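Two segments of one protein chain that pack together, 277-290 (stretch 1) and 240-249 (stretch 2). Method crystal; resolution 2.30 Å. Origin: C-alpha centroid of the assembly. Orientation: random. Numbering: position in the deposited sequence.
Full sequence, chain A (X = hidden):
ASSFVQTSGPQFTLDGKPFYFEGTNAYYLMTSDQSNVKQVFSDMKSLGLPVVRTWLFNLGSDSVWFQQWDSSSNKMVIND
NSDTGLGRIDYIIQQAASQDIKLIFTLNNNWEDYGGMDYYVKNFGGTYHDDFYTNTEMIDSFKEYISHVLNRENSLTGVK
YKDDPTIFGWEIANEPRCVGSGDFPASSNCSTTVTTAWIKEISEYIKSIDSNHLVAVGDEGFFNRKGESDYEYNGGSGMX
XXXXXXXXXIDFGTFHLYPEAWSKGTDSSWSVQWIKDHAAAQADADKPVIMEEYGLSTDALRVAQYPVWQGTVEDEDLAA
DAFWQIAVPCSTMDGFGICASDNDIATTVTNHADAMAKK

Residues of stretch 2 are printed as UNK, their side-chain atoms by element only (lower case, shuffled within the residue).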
# COMPACT_ATOMS: atom_id res chain seq x y z
N ASP A 277 -6.16 -12.35 14.03
CA ASP A 277 -5.65 -13.38 13.11
C ASP A 277 -4.38 -12.97 12.37
O ASP A 277 -3.48 -13.78 12.19
CB ASP A 277 -6.72 -13.84 12.11
CG ASP A 277 -7.82 -14.69 12.76
OD1 ASP A 277 -7.61 -15.17 13.90
OD2 ASP A 277 -8.89 -14.87 12.13
N HIS A 278 -4.30 -11.71 11.96
CA HIS A 278 -3.07 -11.20 11.35
C HIS A 278 -1.97 -10.90 12.33
O HIS A 278 -0.80 -11.09 12.02
CB HIS A 278 -3.37 -10.02 10.43
CG HIS A 278 -4.22 -10.38 9.24
ND1 HIS A 278 -3.70 -10.68 8.04
CD2 HIS A 278 -5.60 -10.49 9.11
CE1 HIS A 278 -4.70 -10.97 7.19
NE2 HIS A 278 -5.86 -10.85 7.85
N ALA A 279 -2.33 -10.43 13.53
CA ALA A 279 -1.36 -10.25 14.62
C ALA A 279 -0.74 -11.58 15.04
O ALA A 279 0.40 -11.62 15.47
CB ALA A 279 -2.00 -9.56 15.82
N ALA A 280 -1.52 -12.65 14.93
CA ALA A 280 -1.03 -14.00 15.21
C ALA A 280 -0.06 -14.46 14.13
O ALA A 280 0.94 -15.11 14.42
CB ALA A 280 -2.20 -14.97 15.32
N ALA A 281 -0.35 -14.11 12.88
CA ALA A 281 0.53 -14.50 11.77
C ALA A 281 1.86 -13.77 11.86
O ALA A 281 2.89 -14.31 11.47
CB ALA A 281 -0.14 -14.25 10.42
N GLN A 282 1.82 -12.55 12.41
CA GLN A 282 3.02 -11.77 12.75
C GLN A 282 3.83 -12.46 13.84
O GLN A 282 5.07 -12.50 13.77
CB GLN A 282 2.64 -10.37 13.24
CG GLN A 282 3.82 -9.50 13.66
CD GLN A 282 3.39 -8.17 14.26
OE1 GLN A 282 2.98 -7.24 13.54
NE2 GLN A 282 3.48 -8.06 15.57
N ALA A 283 3.14 -12.99 14.85
CA ALA A 283 3.80 -13.69 15.94
C ALA A 283 4.31 -15.08 15.55
O ALA A 283 5.35 -15.52 16.02
CB ALA A 283 2.88 -13.79 17.15
N ASP A 284 3.58 -15.77 14.68
CA ASP A 284 3.88 -17.17 14.35
C ASP A 284 4.94 -17.31 13.25
O ASP A 284 5.69 -18.28 13.22
CB ASP A 284 2.59 -17.93 14.00
CG ASP A 284 1.60 -17.96 15.15
OD1 ASP A 284 2.04 -17.82 16.31
OD2 ASP A 284 0.38 -18.12 14.91
N ALA A 285 4.96 -16.35 12.34
CA ALA A 285 6.14 -16.12 11.52
C ALA A 285 6.84 -15.00 12.28
O ALA A 285 6.28 -14.46 13.22
CB ALA A 285 5.76 -15.69 10.11
N ASP A 286 8.07 -14.67 11.94
CA ASP A 286 8.74 -13.66 12.74
C ASP A 286 8.95 -12.38 11.93
O ASP A 286 10.06 -11.89 11.81
CB ASP A 286 10.05 -14.22 13.30
CG ASP A 286 10.30 -13.79 14.74
OD1 ASP A 286 9.40 -13.16 15.33
OD2 ASP A 286 11.40 -14.10 15.26
N LYS A 287 7.85 -11.88 11.36
CA LYS A 287 7.86 -10.70 10.48
C LYS A 287 6.77 -9.73 10.88
O LYS A 287 5.66 -10.16 11.22
CB LYS A 287 7.63 -11.09 9.03
CG LYS A 287 8.74 -11.87 8.40
CD LYS A 287 8.56 -11.97 6.91
CE LYS A 287 9.66 -12.83 6.34
NZ LYS A 287 9.61 -12.89 4.85
N PRO A 288 7.06 -8.41 10.81
CA PRO A 288 6.03 -7.43 11.13
C PRO A 288 4.90 -7.51 10.12
O PRO A 288 5.12 -7.86 8.94
CB PRO A 288 6.76 -6.09 10.98
CG PRO A 288 8.21 -6.43 10.99
CD PRO A 288 8.29 -7.76 10.33
N VAL A 289 3.70 -7.22 10.60
CA VAL A 289 2.52 -7.12 9.77
C VAL A 289 1.91 -5.74 10.03
O VAL A 289 2.02 -5.20 11.14
CB VAL A 289 1.52 -8.27 10.03
CG1 VAL A 289 0.27 -8.12 9.18
CG2 VAL A 289 2.17 -9.61 9.73
N ILE A 290 1.30 -5.17 8.99
CA ILE A 290 0.70 -3.86 9.08
C ILE A 290 -0.70 -3.88 8.48
O ILE A 290 -0.91 -4.35 7.35
CB ILE A 290 1.60 -2.78 8.41
CG1 ILE A 290 1.03 -1.37 8.62
CG2 ILE A 290 1.84 -3.08 6.94
CD1 ILE A 290 1.79 -0.27 7.90
N UNK A 240 -2.59 -15.82 -0.94
CA UNK A 240 -2.15 -16.73 0.11
C UNK A 240 -1.22 -15.96 1.03
O UNK A 240 -0.00 -16.04 0.88
o UNK A 240 -0.99 -20.20 0.00
o UNK A 240 -1.05 -18.80 1.70
c UNK A 240 -1.14 -19.05 0.47
c UNK A 240 -1.42 -17.92 -0.52
N UNK A 241 -1.80 -15.23 1.98
CA UNK A 241 -1.03 -14.43 2.93
C UNK A 241 0.11 -15.23 3.55
O UNK A 241 1.22 -14.73 3.64
c UNK A 241 -0.49 -10.73 5.61
c UNK A 241 -0.76 -13.42 6.22
c UNK A 241 -0.14 -12.56 7.13
c UNK A 241 -0.00 -11.21 6.82
c UNK A 241 -1.94 -13.88 4.03
c UNK A 241 -1.24 -12.95 5.00
c UNK A 241 -1.11 -11.60 4.71
N UNK A 242 -0.18 -16.46 3.96
CA UNK A 242 0.85 -17.34 4.54
C UNK A 242 2.04 -17.57 3.61
O UNK A 242 3.20 -17.42 4.02
o UNK A 242 -1.77 -19.27 6.12
o UNK A 242 -0.49 -17.73 7.05
c UNK A 242 -0.74 -18.55 6.13
c UNK A 242 0.24 -18.69 4.97
N UNK A 243 1.76 -17.91 2.35
CA UNK A 243 2.84 -18.18 1.40
C UNK A 243 3.62 -16.91 1.06
O UNK A 243 4.81 -16.99 0.74
c UNK A 243 2.30 -18.85 0.14
N UNK A 244 2.96 -15.76 1.14
CA UNK A 244 3.61 -14.47 0.86
C UNK A 244 4.58 -14.12 1.98
O UNK A 244 5.77 -13.89 1.74
c UNK A 244 3.25 -11.97 0.71
c UNK A 244 2.58 -13.34 0.64
c UNK A 244 0.53 -12.80 -0.79
c UNK A 244 1.87 -13.51 -0.70
N UNK A 245 4.08 -14.09 3.22
CA UNK A 245 4.90 -13.80 4.39
C UNK A 245 6.05 -14.81 4.58
O UNK A 245 7.04 -14.51 5.25
c UNK A 245 4.53 -12.95 6.83
c UNK A 245 3.59 -13.08 8.02
c UNK A 245 4.01 -13.74 5.63
c UNK A 245 4.71 -11.49 6.45
N UNK A 246 5.95 -15.99 3.98
CA UNK A 246 7.01 -16.99 4.07
C UNK A 246 8.18 -16.75 3.11
O UNK A 246 9.24 -17.35 3.26
c UNK A 246 6.44 -18.38 3.86
N UNK A 247 7.97 -15.88 2.12
CA UNK A 247 9.03 -15.52 1.17
C UNK A 247 10.08 -14.64 1.84
O UNK A 247 9.75 -13.65 2.51
c UNK A 247 6.86 -14.43 -1.95
c UNK A 247 8.44 -14.77 -0.04
c UNK A 247 8.02 -16.64 -1.67
c UNK A 247 7.41 -15.44 -0.95
N UNK A 248 11.35 -15.01 1.66
CA UNK A 248 12.47 -14.27 2.24
C UNK A 248 12.63 -12.91 1.57
O UNK A 248 13.28 -12.01 2.11
c UNK A 248 13.76 -15.09 2.11
o UNK A 248 13.91 -15.55 0.78
N UNK A 249 12.02 -12.77 0.40
CA UNK A 249 12.05 -11.54 -0.37
C UNK A 249 11.03 -10.49 0.09
O UNK A 249 11.03 -9.36 -0.40
o UNK A 249 12.24 -10.82 -2.66
c UNK A 249 11.80 -11.87 -1.83

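Position 240 has four side-chain atoms, two carbons with two oxygens on the second. It lies out of reach of stretch 1. One oxygen accepts from the backbone N of position 243, which caps the start of the short helix. A carboxylate in this N-cap place is Asp240.

Position 241 carries one carbon and then a ring of six carbons. The ring meets the side chains of His278, Ala281 and Val289. An all-carbon six-membered ring on a single carbon is Phe241. Its CE2 lies 3.7 Å from Ala281 CB, and its CZ lies 3.9 Å from Val289 CG1; both neighbours sit at the ring edge. His278 points its own edge at the face of Phe241. The centroids are 5.0 Å apart and the planes stand at 84°.

Position 242 again shows two carbons and two oxygens. Its CA is 7.8 Å from the CA of Ala281, but the nearer carboxylate oxygen of position 242 stays 4.9 Å from Ala281 CB. It is Asp242.

Position 243 has one side-chain carbon, out of reach of stretch 1. It is Ala243. Its N donates to Asp240 OD1 at 3.0 Å.

Position 244 has four carbons, forked at the first, with one arm two carbons long. Its CB points sideways and it makes no contact with stretch 1. This is Ile244.

Position 245 has four carbons, forked at the second. They touch Ala281, Ala285, Lys287 and Val289. The fork identifies Leu245. Its CD2 lies 3.7 Å from Ala281 O, 4.0 Å from Ala285 CB and 4.1 Å from Val289 CG2. Its CD1 is 3.9 Å from Lys287 CD.

Position 246 has a single carbon directed away from stretch 1. It is Ala246.

Position 247 has four carbons, forked at the second, and its CB also points away. It is Leu247. Its backbone O is 2.5 Å from Lys287 NZ.

Position 248 has one carbon and one oxygen; its CA-to-CB bond points away from stretch 1. It is Ser248.

Position 249 has the same two atoms, and its CA-to-CB bond also points away; it is Ser249.

The contact buries 396 Å², both sides summed. Phe241 and Leu245 are one helical turn apart, so both side chains face stretch 1. They pack against Ala281 in its helix, and both also against Val289 in the strand; Leu245 reaches Ala285 just after the helix as well. Lys287 adds the polar part. Its extended chain passes Leu245, and its NZ donates to Leu245 O at 3.1 Å. The amine thus reaches a backbone carbonyl while its methylenes lie against leucine carbon.

Stretch 2 (240-249) DFDAILALSS
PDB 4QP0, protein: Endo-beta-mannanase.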